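Local structure of peridinin-chlorophyll A protein (Amphidinium carterae, 2C9E) at the peridinin site. The protein harvests light for dinoflagellate photosynthesis as a water-soluble antenna, holding peridinin carotenoids and chlorophyll a inside an all-helical protein shell. Numbering follows the deposited sequence.

Contact 1: the peridinin site. Residues 21, 23, 29-30, 33, 123-124, 126-127, 130, 135-136, 139, 206-207, 211, 218, 222. With PID (peridinin), chain B.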
loop_
_atom_site.group_PDB
_atom_site.type_symbol
_atom_site.label_atom_id
_atom_site.label_comp_id
_atom_site.label_asym_id
_atom_site.label_seq_id
_atom_site.Cartn_x
_atom_site.Cartn_y
_atom_site.Cartn_z
ATOM N N PHE A 21 -6.662 14.702 14.342
ATOM C CA PHE A 21 -7.212 13.657 13.490
ATOM C C PHE A 21 -7.175 12.268 14.091
ATOM O O PHE A 21 -6.191 11.859 14.744
ATOM C CB PHE A 21 -6.512 13.642 12.121
ATOM C CG PHE A 21 -7.294 12.902 11.061
ATOM C CD1 PHE A 21 -8.322 13.549 10.352
ATOM C CD2 PHE A 21 -7.050 11.548 10.821
ATOM C CE1 PHE A 21 -9.093 12.864 9.432
ATOM C CE2 PHE A 21 -7.818 10.844 9.897
ATOM C CZ PHE A 21 -8.841 11.500 9.201
ATOM N N TRP A 23 -6.320 9.206 13.610
ATOM C CA TRP A 23 -5.493 8.280 12.862
ATOM C C TRP A 23 -5.790 6.824 13.112
ATOM O O TRP A 23 -5.752 6.022 12.185
ATOM C CB TRP A 23 -4.018 8.527 13.152
ATOM C CG TRP A 23 -3.640 9.900 12.782
ATOM C CD1 TRP A 23 -3.459 10.951 13.630
ATOM C CD2 TRP A 23 -3.502 10.422 11.455
ATOM N NE1 TRP A 23 -3.217 12.106 12.922
ATOM C CE2 TRP A 23 -3.244 11.809 11.580
ATOM C CE3 TRP A 23 -3.571 9.858 10.172
ATOM C CZ2 TRP A 23 -3.050 12.638 10.465
ATOM C CZ3 TRP A 23 -3.376 10.671 9.069
ATOM C CH2 TRP A 23 -3.114 12.057 9.228
ATOM N N ILE A 29 -11.772 7.973 6.326
ATOM C CA ILE A 29 -10.832 7.301 5.436
ATOM C C ILE A 29 -11.005 5.784 5.522
ATOM O O ILE A 29 -11.112 5.121 4.499
ATOM C CB ILE A 29 -9.389 7.674 5.799
ATOM C CG1 ILE A 29 -9.170 9.139 5.479
ATOM C CG2 ILE A 29 -8.382 6.844 5.041
ATOM C CD1 ILE A 29 -8.743 9.373 4.069
ATOM N N ALA A 30 -11.057 5.237 6.740
ATOM C CA ALA A 30 -11.206 3.791 6.923
ATOM C C ALA A 30 -12.447 3.309 6.172
ATOM O O ALA A 30 -12.429 2.276 5.511
ATOM C CB ALA A 30 -11.315 3.445 8.435
ATOM N N ILE A 33 -12.040 3.625 2.172
ATOM C CA ILE A 33 -11.264 2.534 1.560
ATOM C C ILE A 33 -12.069 1.233 1.553
ATOM O O ILE A 33 -12.126 0.537 0.539
ATOM C CB ILE A 33 -9.933 2.295 2.269
ATOM C CG1 ILE A 33 -9.092 3.562 2.234
ATOM C CG2 ILE A 33 -9.207 1.138 1.601
ATOM C CD1 ILE A 33 -7.884 3.565 3.135
ATOM N N GLN A 123 -13.195 13.919 0.575
ATOM C CA GLN A 123 -12.537 15.163 0.904
ATOM C C GLN A 123 -13.519 16.115 1.617
ATOM O O GLN A 123 -13.166 16.764 2.620
ATOM C CB GLN A 123 -11.926 15.784 -0.351
ATOM C CG GLN A 123 -11.139 16.995 -0.029
ATOM C CD GLN A 123 -10.145 17.301 -1.089
ATOM O OE1 GLN A 123 -9.434 16.408 -1.562
ATOM N NE2 GLN A 123 -10.064 18.576 -1.481
ATOM N N GLY A 124 -14.757 16.195 1.124
ATOM C CA GLY A 124 -15.716 17.042 1.811
ATOM C C GLY A 124 -15.928 16.586 3.266
ATOM O O GLY A 124 -16.039 17.415 4.152
ATOM N N LEU A 126 -13.735 15.123 5.170
ATOM C CA LEU A 126 -12.525 15.394 5.942
ATOM C C LEU A 126 -12.502 16.898 6.326
ATOM O O LEU A 126 -12.185 17.296 7.477
ATOM C CB LEU A 126 -11.278 14.962 5.135
ATOM C CG LEU A 126 -11.049 13.428 4.921
ATOM C CD1 LEU A 126 -9.980 13.148 3.877
ATOM C CD2 LEU A 126 -10.613 12.762 6.216
ATOM N N PHE A 127 -12.862 17.732 5.366
ATOM C CA PHE A 127 -12.922 19.164 5.617
ATOM C C PHE A 127 -13.952 19.438 6.734
ATOM O O PHE A 127 -13.666 20.176 7.682
ATOM C CB PHE A 127 -13.341 19.902 4.350
ATOM C CG PHE A 127 -13.413 21.401 4.503
ATOM C CD1 PHE A 127 -12.320 22.122 4.939
ATOM C CD2 PHE A 127 -14.544 22.107 4.064
ATOM C CE1 PHE A 127 -12.336 23.543 4.920
ATOM C CE2 PHE A 127 -14.568 23.513 4.048
ATOM C CZ PHE A 127 -13.454 24.225 4.476
ATOM N N ASN A 130 -12.590 19.312 10.071
ATOM C CA ASN A 130 -11.476 20.176 10.432
ATOM C C ASN A 130 -11.991 21.606 10.673
ATOM O O ASN A 130 -13.177 21.941 10.413
ATOM C CB ASN A 130 -10.405 20.267 9.322
ATOM C CG ASN A 130 -9.768 18.922 8.970
ATOM O OD1 ASN A 130 -9.633 18.020 9.812
ATOM N ND2 ASN A 130 -9.352 18.795 7.715
ATOM N N ALA A 135 -7.817 24.454 7.744
ATOM C CA ALA A 135 -7.577 23.652 6.530
ATOM C C ALA A 135 -7.291 24.580 5.296
ATOM O O ALA A 135 -6.459 24.270 4.458
ATOM C CB ALA A 135 -8.825 22.742 6.244
ATOM N N GLU A 136 -7.975 25.711 5.196
ATOM C CA GLU A 136 -7.746 26.590 4.045
ATOM C C GLU A 136 -6.321 27.085 3.993
ATOM O O GLU A 136 -5.692 27.089 2.928
ATOM C CB GLU A 136 -8.735 27.741 4.058
ATOM C CG GLU A 136 -10.114 27.254 3.623
ATOM C CD GLU A 136 -11.257 28.139 4.124
ATOM O OE1 GLU A 136 -10.984 29.279 4.627
ATOM O OE2 GLU A 136 -12.421 27.672 4.019
ATOM N N TYR A 139 -4.120 24.260 2.930
ATOM C CA TYR A 139 -4.182 24.028 1.488
ATOM C C TYR A 139 -3.375 25.067 0.729
ATOM O O TYR A 139 -2.701 24.756 -0.258
ATOM C CB TYR A 139 -5.639 24.019 0.972
ATOM C CG TYR A 139 -5.733 23.758 -0.530
ATOM C CD1 TYR A 139 -5.283 22.549 -1.079
ATOM C CD2 TYR A 139 -6.229 24.726 -1.397
ATOM C CE1 TYR A 139 -5.326 22.326 -2.432
ATOM C CE2 TYR A 139 -6.274 24.508 -2.765
ATOM C CZ TYR A 139 -5.826 23.307 -3.266
ATOM O OH TYR A 139 -5.927 23.053 -4.609
ATOM N N TYR A 206 -12.581 -5.734 7.573
ATOM C CA TYR A 206 -11.316 -5.645 8.318
ATOM C C TYR A 206 -10.731 -4.227 8.210
ATOM O O TYR A 206 -10.398 -3.580 9.219
ATOM C CB TYR A 206 -10.317 -6.668 7.767
ATOM C CG TYR A 206 -9.028 -6.714 8.551
ATOM C CD1 TYR A 206 -8.970 -7.345 9.781
ATOM C CD2 TYR A 206 -7.886 -6.020 8.110
ATOM C CE1 TYR A 206 -7.820 -7.283 10.583
ATOM C CE2 TYR A 206 -6.712 -5.958 8.905
ATOM C CZ TYR A 206 -6.698 -6.593 10.137
ATOM O OH TYR A 206 -5.551 -6.562 10.909
ATOM N N ILE A 207 -10.639 -3.718 6.983
ATOM C CA ILE A 207 -10.115 -2.389 6.760
ATOM C C ILE A 207 -10.942 -1.320 7.493
ATOM O O ILE A 207 -10.398 -0.382 8.085
ATOM C CB ILE A 207 -10.095 -2.086 5.247
ATOM C CG1 ILE A 207 -9.041 -2.987 4.555
ATOM C CG2 ILE A 207 -9.909 -0.590 5.007
ATOM C CD1 ILE A 207 -9.063 -2.888 3.021
ATOM N N SER A 211 -8.360 -1.382 12.815
ATOM C CA SER A 211 -7.561 -0.457 13.591
ATOM C C SER A 211 -8.263 0.087 14.823
ATOM O O SER A 211 -7.686 0.122 15.913
ATOM C CB SER A 211 -7.121 0.717 12.708
ATOM O OG SER A 211 -6.330 1.651 13.416
ATOM N N MET A 218 -2.006 -2.032 15.453
ATOM C CA MET A 218 -2.084 -1.820 13.989
ATOM C C MET A 218 -0.899 -0.941 13.492
ATOM O O MET A 218 -0.239 -1.251 12.456
ATOM C CB MET A 218 -3.434 -1.177 13.653
ATOM C CG MET A 218 -3.629 -0.764 12.183
ATOM S SD MET A 218 -3.569 -2.091 10.982
ATOM C CE MET A 218 -5.140 -2.928 11.163
ATOM N N ILE A 222 1.956 -1.999 10.888
ATOM C CA ILE A 222 2.353 -1.254 9.683
ATOM C C ILE A 222 3.846 -1.008 9.712
ATOM O O ILE A 222 4.542 -1.129 8.693
ATOM C CB ILE A 222 1.670 0.118 9.595
ATOM C CG1 ILE A 222 0.137 -0.064 9.465
ATOM C CG2 ILE A 222 2.295 0.936 8.441
ATOM C CD1 ILE A 222 -0.300 -0.890 8.224
HETATM C C1 PID B . -12.194 21.332 0.589
HETATM C C2 PID B . -13.006 22.523 0.075
HETATM C C3 PID B . -12.041 23.586 -0.458
HETATM C C4 PID B . -11.147 24.056 0.695
HETATM C C5 PID B . -10.184 22.972 1.194
HETATM C C6 PID B . -10.815 21.571 1.218
HETATM C C7 PID B . -10.310 20.707 2.197
HETATM C C8 PID B . -9.522 19.575 1.981
HETATM C C9 PID B . -9.024 18.741 2.987
HETATM C C10 PID B . -9.201 18.863 4.365
HETATM C C11 PID B . -8.296 17.639 2.777
HETATM C C12 PID B . -8.053 17.049 3.949
HETATM C C13 PID B . -7.510 15.767 4.074
HETATM C C14 PID B . -7.267 15.028 5.236
HETATM C C15 PID B . -6.781 13.724 5.118
HETATM C C16 PID B . -6.583 12.826 6.170
HETATM C C17 PID B . -6.172 11.518 5.903
HETATM C C18 PID B . -6.068 10.519 6.873
HETATM C C19 PID B . -5.716 9.206 6.550
HETATM C C20 PID B . -5.729 8.193 7.513
HETATM C C21 PID B . -5.442 6.842 7.310
HETATM C C22 PID B . -5.582 5.938 8.366
HETATM C C23 PID B . -5.387 4.641 8.337
HETATM C C24 PID B . -5.295 3.330 8.344
HETATM C C25 PID B . -3.993 2.587 8.692
HETATM C C26 PID B . -3.845 1.264 7.930
HETATM C C27 PID B . -5.101 0.389 7.976
HETATM C C28 PID B . -6.248 1.186 7.341
HETATM C C29 PID B . -6.557 2.484 8.097
HETATM C C30 PID B . -5.511 -1.900 7.375
HETATM C C31 PID B . -5.009 -3.207 6.761
HETATM C CM1 PID B . -13.047 20.144 1.038
HETATM C CM2 PID B . -9.729 23.399 2.592
HETATM C CM3 PID B . -8.959 22.953 0.275
HETATM C CM4 PID B . -7.582 15.617 6.614
HETATM C CM5 PID B . -4.920 6.356 5.955
HETATM C CM6 PID B . -2.760 3.437 8.371
HETATM C CM7 PID B . -4.017 2.296 10.195
HETATM C CM8 PID B . -7.598 3.259 7.282
HETATM O O1 PID B . -10.982 21.027 -0.102
HETATM O O2 PID B . -12.798 24.702 -0.931
HETATM O O3 PID B . -9.720 19.806 4.966
HETATM O O4 PID B . -8.592 17.796 4.964
HETATM O O5 PID B . -7.114 2.145 9.370
HETATM O O6 PID B . -4.744 -0.783 7.218
HETATM O O7 PID B . -6.543 -1.899 8.047
HETATM O O HOH W 1 -7.559 4.153 10.876
HETATM O O HOH W 2 -8.807 0.039 10.154
#
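A peridinin-binding pocket of the peridinin-chlorophyll a protein holds this pigment stretched from helices 119-128 and 132-152, at its epoxide ring, to helices 201-213 and 215-231, at its acetylated ring. At the epoxide end Gln123 has CG anti to the backbone N (chi1 -175°) and its chain extended beyond. Its amide NE2 donates to the epoxide oxygen O1 of PID at 3.0 Å, with O1 close to the amide plane, while CG packs on the polyene end at C8. An alanine at Gln123 would remove both the amide donor and this methylene contact, and would probably leave the epoxide ring less firmly fixed. The neighbouring lactone is read by Asn130, whose ND2 gives a somewhat bent hydrogen bond (138° at H) to the carbonyl oxygen O3 of PID, 3.0 Å away. Phe127 lies with one face toward the epoxide ring, C1 offset toward its rim, and Ala135 CB sits at its edge. The base of the Tyr139 ring meets the gem-dimethyl group, CG lying 3.4 Å from CM3 of PID. Along the polyene, CD2 of Phe21 is centred over a face of the Trp23 indole; Phe21 turns a face, near its rim, to C18, CE2 lying nearest, and Trp23 brings CZ3 to the same carbon. Ile29 lays CG1 along C19 and CG2 against CM5; Leu126 adds CD1, 3.5 Å from PID C15. At the far ring the tertiary hydroxyl O5 is held through two waters, one shared with the carbonyl O of Trp23, the other with the backbone of Ile207 and Ser211. Met218, bent at chi2 and chi3, brings its CE methyl to 3.6 Å from the acetate carbonyl O7 of PID.

Contact 2: the peridinin site. Residues 51-52, 55-56, 58, 63, 100, 109-110, 112-113, 142-143, 146, 234, 237-238, 241. With PID (peridinin), chain C.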
loop_
_atom_site.group_PDB
_atom_site.type_symbol
_atom_site.label_atom_id
_atom_site.label_comp_id
_atom_site.label_asym_id
_atom_site.label_seq_id
_atom_site.Cartn_x
_atom_site.Cartn_y
_atom_site.Cartn_z
ATOM N N LEU A 51 -1.849 3.879 -9.523
ATOM C CA LEU A 51 -1.017 4.147 -8.345
ATOM C C LEU A 51 0.370 3.408 -8.411
ATOM O O LEU A 51 1.464 3.962 -8.084
ATOM C CB LEU A 51 -1.807 3.715 -7.105
ATOM C CG LEU A 51 -1.144 3.931 -5.749
ATOM C CD1 LEU A 51 -1.083 5.430 -5.443
ATOM C CD2 LEU A 51 -1.949 3.142 -4.660
ATOM N N LEU A 52 0.314 2.136 -8.782
ATOM C CA LEU A 52 1.509 1.319 -8.878
ATOM C C LEU A 52 2.364 1.800 -10.051
ATOM O O LEU A 52 3.605 1.874 -9.933
ATOM C CB LEU A 52 1.094 -0.133 -9.081
ATOM C CG LEU A 52 0.324 -0.798 -7.918
ATOM C CD1 LEU A 52 -0.056 -2.299 -8.275
ATOM C CD2 LEU A 52 1.163 -0.734 -6.671
ATOM N N GLY A 55 4.237 4.757 -8.986
ATOM C CA GLY A 55 5.287 4.355 -8.069
ATOM C C GLY A 55 6.473 3.835 -8.862
ATOM O O GLY A 55 7.635 3.952 -8.435
ATOM N N LEU A 56 6.175 3.273 -10.033
ATOM C CA LEU A 56 7.212 2.692 -10.878
ATOM C C LEU A 56 7.987 3.740 -11.667
ATOM O O LEU A 56 8.943 3.408 -12.334
ATOM C CB LEU A 56 6.603 1.648 -11.829
ATOM C CG LEU A 56 6.435 0.246 -11.218
ATOM C CD1 LEU A 56 5.730 -0.712 -12.192
ATOM C CD2 LEU A 56 7.773 -0.316 -10.883
ATOM N N MET A 58 9.175 6.535 -10.045
ATOM C CA MET A 58 9.989 7.180 -9.017
ATOM C C MET A 58 11.401 6.636 -8.861
ATOM O O MET A 58 11.700 5.498 -9.246
ATOM C CB MET A 58 9.275 7.068 -7.673
ATOM C CG MET A 58 7.937 7.855 -7.624
ATOM S SD MET A 58 6.927 7.451 -6.144
ATOM C CE MET A 58 5.572 8.623 -6.315
ATOM N N VAL A 63 12.281 6.530 -2.814
ATOM C CA VAL A 63 11.126 5.722 -2.368
ATOM C C VAL A 63 11.551 5.109 -1.042
ATOM O O VAL A 63 10.820 5.079 -0.046
ATOM C CB VAL A 63 10.799 4.545 -3.373
ATOM C CG1 VAL A 63 9.921 3.484 -2.701
ATOM C CG2 VAL A 63 10.066 5.082 -4.598
ATOM N N MET A 100 10.538 12.543 -2.974
ATOM C CA MET A 100 10.206 11.384 -3.752
ATOM C C MET A 100 9.226 11.780 -4.859
ATOM O O MET A 100 9.294 11.240 -5.978
ATOM C CB MET A 100 9.617 10.297 -2.860
ATOM C CG MET A 100 9.180 9.028 -3.601
ATOM S SD MET A 100 8.161 8.021 -2.403
ATOM C CE MET A 100 6.452 8.752 -2.666
ATOM N N PHE A 109 1.568 11.311 -11.918
ATOM C CA PHE A 109 1.365 11.603 -10.533
ATOM C C PHE A 109 0.167 12.497 -10.322
ATOM O O PHE A 109 -0.698 12.217 -9.467
ATOM C CB PHE A 109 2.586 12.264 -9.902
ATOM C CG PHE A 109 2.493 12.328 -8.412
ATOM C CD1 PHE A 109 1.775 13.363 -7.785
ATOM C CD2 PHE A 109 3.068 11.319 -7.636
ATOM C CE1 PHE A 109 1.628 13.393 -6.393
ATOM C CE2 PHE A 109 2.935 11.327 -6.240
ATOM C CZ PHE A 109 2.211 12.373 -5.614
ATOM N N ALA A 110 0.118 13.591 -11.074
ATOM C CA ALA A 110 -1.004 14.541 -10.935
ATOM C C ALA A 110 -2.343 13.872 -11.256
ATOM O O ALA A 110 -3.408 14.292 -10.767
ATOM C CB ALA A 110 -0.805 15.739 -11.849
ATOM N N LEU A 112 -3.388 11.043 -10.229
ATOM C CA LEU A 112 -3.971 10.282 -9.130
ATOM C C LEU A 112 -5.046 11.032 -8.382
ATOM O O LEU A 112 -5.872 10.410 -7.679
ATOM C CB LEU A 112 -2.890 9.798 -8.160
ATOM C CG LEU A 112 -2.247 8.546 -8.789
ATOM C CD1 LEU A 112 -0.873 8.209 -8.113
ATOM C CD2 LEU A 112 -3.233 7.359 -8.595
ATOM N N ARG A 113 -5.064 12.366 -8.522
ATOM C CA ARG A 113 -6.062 13.204 -7.839
ATOM C C ARG A 113 -7.498 12.844 -8.180
ATOM O O ARG A 113 -8.381 12.919 -7.346
ATOM C CB ARG A 113 -5.859 14.679 -8.226
ATOM C CG ARG A 113 -6.873 15.662 -7.603
ATOM C CD ARG A 113 -6.481 17.098 -7.958
ATOM N NE ARG A 113 -6.743 17.346 -9.387
ATOM C CZ ARG A 113 -7.919 17.729 -9.883
ATOM N NH1 ARG A 113 -8.975 17.934 -9.048
ATOM N NH2 ARG A 113 -8.051 17.885 -11.221
ATOM N N PHE A 142 -0.019 23.865 0.987
ATOM C CA PHE A 142 0.151 22.634 0.166
ATOM C C PHE A 142 0.425 23.048 -1.319
ATOM O O PHE A 142 1.331 22.514 -1.986
ATOM C CB PHE A 142 -1.103 21.759 0.245
ATOM C CG PHE A 142 -1.092 20.577 -0.709
ATOM C CD1 PHE A 142 -0.268 19.488 -0.494
ATOM C CD2 PHE A 142 -1.922 20.555 -1.822
ATOM C CE1 PHE A 142 -0.294 18.404 -1.379
ATOM C CE2 PHE A 142 -1.928 19.476 -2.681
ATOM C CZ PHE A 142 -1.130 18.421 -2.456
ATOM N N LYS A 143 -0.340 24.022 -1.824
ATOM C CA LYS A 143 -0.121 24.482 -3.172
ATOM C C LYS A 143 1.300 24.994 -3.356
ATOM O O LYS A 143 1.967 24.661 -4.342
ATOM C CB LYS A 143 -1.110 25.579 -3.516
ATOM C CG LYS A 143 -2.569 25.099 -3.536
ATOM C CD LYS A 143 -3.413 26.024 -4.361
ATOM C CE LYS A 143 -3.778 27.287 -3.629
ATOM N NZ LYS A 143 -4.897 28.004 -4.331
ATOM N N THR A 146 3.559 22.128 -3.760
ATOM C CA THR A 146 3.482 21.425 -5.030
ATOM C C THR A 146 4.284 22.175 -6.085
ATOM O O THR A 146 4.897 21.549 -6.963
ATOM C CB THR A 146 2.005 21.193 -5.519
ATOM O OG1 THR A 146 1.365 22.433 -5.821
ATOM C CG2 THR A 146 1.186 20.439 -4.461
ATOM N N GLN A 234 15.216 -4.086 -3.681
ATOM C CA GLN A 234 14.369 -3.188 -4.423
ATOM C C GLN A 234 14.054 -3.576 -5.882
ATOM O O GLN A 234 12.969 -3.249 -6.362
ATOM C CB GLN A 234 14.913 -1.742 -4.337
ATOM C CG GLN A 234 13.827 -0.647 -4.636
ATOM C CD GLN A 234 12.730 -0.569 -3.562
ATOM O OE1 GLN A 234 12.923 -1.072 -2.451
ATOM N NE2 GLN A 234 11.585 0.082 -3.885
ATOM N N ILE A 237 11.260 -5.856 -5.726
ATOM C CA ILE A 237 10.083 -5.102 -5.360
ATOM C C ILE A 237 9.510 -4.569 -6.671
ATOM O O ILE A 237 8.317 -4.737 -6.950
ATOM C CB ILE A 237 10.445 -3.918 -4.428
ATOM C CG1 ILE A 237 10.709 -4.450 -3.027
ATOM C CG2 ILE A 237 9.309 -2.844 -4.424
ATOM C CD1 ILE A 237 11.089 -3.381 -2.025
ATOM N N ASN A 238 10.363 -3.962 -7.494
ATOM C CA ASN A 238 9.916 -3.411 -8.753
ATOM C C ASN A 238 9.344 -4.463 -9.632
ATOM O O ASN A 238 8.346 -4.221 -10.287
ATOM C CB ASN A 238 11.046 -2.715 -9.495
ATOM C CG ASN A 238 11.617 -1.603 -8.705
ATOM O OD1 ASN A 238 10.903 -0.961 -7.935
ATOM N ND2 ASN A 238 12.905 -1.353 -8.867
ATOM N N VAL A 241 5.756 -5.505 -8.176
ATOM C CA VAL A 241 4.830 -4.414 -8.391
ATOM C C VAL A 241 4.398 -4.415 -9.897
ATOM O O VAL A 241 3.218 -4.330 -10.232
ATOM C CB VAL A 241 5.501 -3.053 -8.009
ATOM C CG1 VAL A 241 4.645 -1.852 -8.474
ATOM C CG2 VAL A 241 5.682 -2.944 -6.482
HETATM C C1 PID C . -5.469 22.000 -8.743
HETATM C C2 PID C . -5.853 23.473 -8.896
HETATM C C3 PID C . -4.624 24.288 -9.305
HETATM C C4 PID C . -3.585 24.146 -8.190
HETATM C C5 PID C . -2.989 22.735 -8.120
HETATM C C6 PID C . -4.044 21.631 -8.313
HETATM C C7 PID C . -3.809 20.449 -7.609
HETATM C C8 PID C . -3.367 19.246 -8.158
HETATM C C9 PID C . -3.145 18.109 -7.379
HETATM C C10 PID C . -3.320 18.015 -6.003
HETATM C C11 PID C . -2.714 16.924 -7.816
HETATM C C12 PID C . -2.601 16.104 -6.768
HETATM C C13 PID C . -2.067 14.816 -6.807
HETATM C C14 PID C . -1.907 13.936 -5.734
HETATM C C15 PID C . -1.304 12.698 -5.972
HETATM C C16 PID C . -1.013 11.711 -5.030
HETATM C C17 PID C . -0.322 10.564 -5.421
HETATM C C18 PID C . 0.075 9.585 -4.512
HETATM C C19 PID C . 0.831 8.475 -4.890
HETATM C C20 PID C . 1.263 7.550 -3.937
HETATM C C21 PID C . 2.063 6.432 -4.180
HETATM C C22 PID C . 2.430 5.606 -3.118
HETATM C C23 PID C . 3.189 4.540 -3.210
HETATM C C24 PID C . 3.955 3.479 -3.298
HETATM C C25 PID C . 5.481 3.536 -3.110
HETATM C C26 PID C . 6.166 2.897 -4.322
HETATM C C27 PID C . 5.623 1.501 -4.659
HETATM C C28 PID C . 4.103 1.528 -4.863
HETATM C C29 PID C . 3.350 2.115 -3.664
HETATM C C30 PID C . 7.457 0.700 -5.988
HETATM C C31 PID C . 8.039 0.345 -7.357
HETATM C CM1 PID C . -6.633 21.099 -8.323
HETATM C CM2 PID C . -2.321 22.629 -6.747
HETATM C CM3 PID C . -1.900 22.617 -9.191
HETATM C CM4 PID C . -2.299 14.351 -4.312
HETATM C CM5 PID C . 2.546 6.112 -5.600
HETATM C CM6 PID C . 5.961 4.984 -2.979
HETATM C CM7 PID C . 5.901 2.774 -1.850
HETATM C CM8 PID C . 1.869 2.273 -4.007
HETATM O O1 PID C . -4.509 21.468 -9.663
HETATM O O2 PID C . -4.980 25.666 -9.458
HETATM O O3 PID C . -3.707 18.907 -5.247
HETATM O O4 PID C . -2.977 16.751 -5.623
HETATM O O5 PID C . 3.483 1.227 -2.554
HETATM O O6 PID C . 6.164 1.126 -5.939
HETATM O O7 PID C . 8.153 0.608 -4.976
#
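Apolar and ring contacts dominate this second peridinin pocket of the antenna protein, with no protein nitrogen or oxygen near enough to hydrogen-bond the pigment. Among the ring contacts, Phe109 lays a face against the polyene with CG anti to the backbone N (chi1 -169°), and C17 of PID stands over that face, 3.6 Å from the ring centroid. Arg113 acts through its aliphatic part: CG is anti to the backbone N, the chain bends at chi3 (72°), and CD lies over the face of the lactone ring, 3.5 Å from C9 of PID. Beyond that bend one guanidinium face looks toward the CM1 methyl of the epoxide ring, so the charged group packs against carbon here. Phe142 approaches the lactone edge-on, with C10 of PID in the plane of its ring and CE2 nearest the carbonyl oxygen O3; Thr146 CG2 packs on one face, toward the rim. Branched and thioether side chains make the aliphatic contacts. Leu51, CG anti to the backbone N, sets CD1 alongside the chain, 3.5 Å from PID C20, and Leu112 brings its own CD1 to C17. Met100 sets its thioether end, SD and CE together, against CM6 of the acetylated ring, SD lying 3.8 Å from CM6, and the extended Met58 turns its CE methyl to CM5. Leu56 CD2 touches the acetate methyl C31 of PID at 3.6 Å, with Val241 alongside the ester. Hydrogen bonding appears within the protein wall: Thr146 OG1, in the crowded position between backbone N and carbonyl carbon (chi1 66°), donates to Lys143 O at 2.7 Å, along a lone pair of that carbonyl.

The centres of the C-alpha atoms of contact 1 and contact 2 lie about 19 Å apart, and the two peridinins run roughly side by side through one chain. The two contacts have no residue in common, yet both draw on helix 132-152: Ala135, Glu136 and Tyr139 serve contact 1, while Phe142, Lys143 and Thr146, further along it, serve contact 2. Contact 1 also uses helices 201-213 and 215-231, and contact 2 helix 234-251, so each pigment is likely to tie distant parts of the polypeptide together. Their different polar surroundings are likely to tune the two carotenoids differently, in keeping with modulation of pigment spectra by the protein environment.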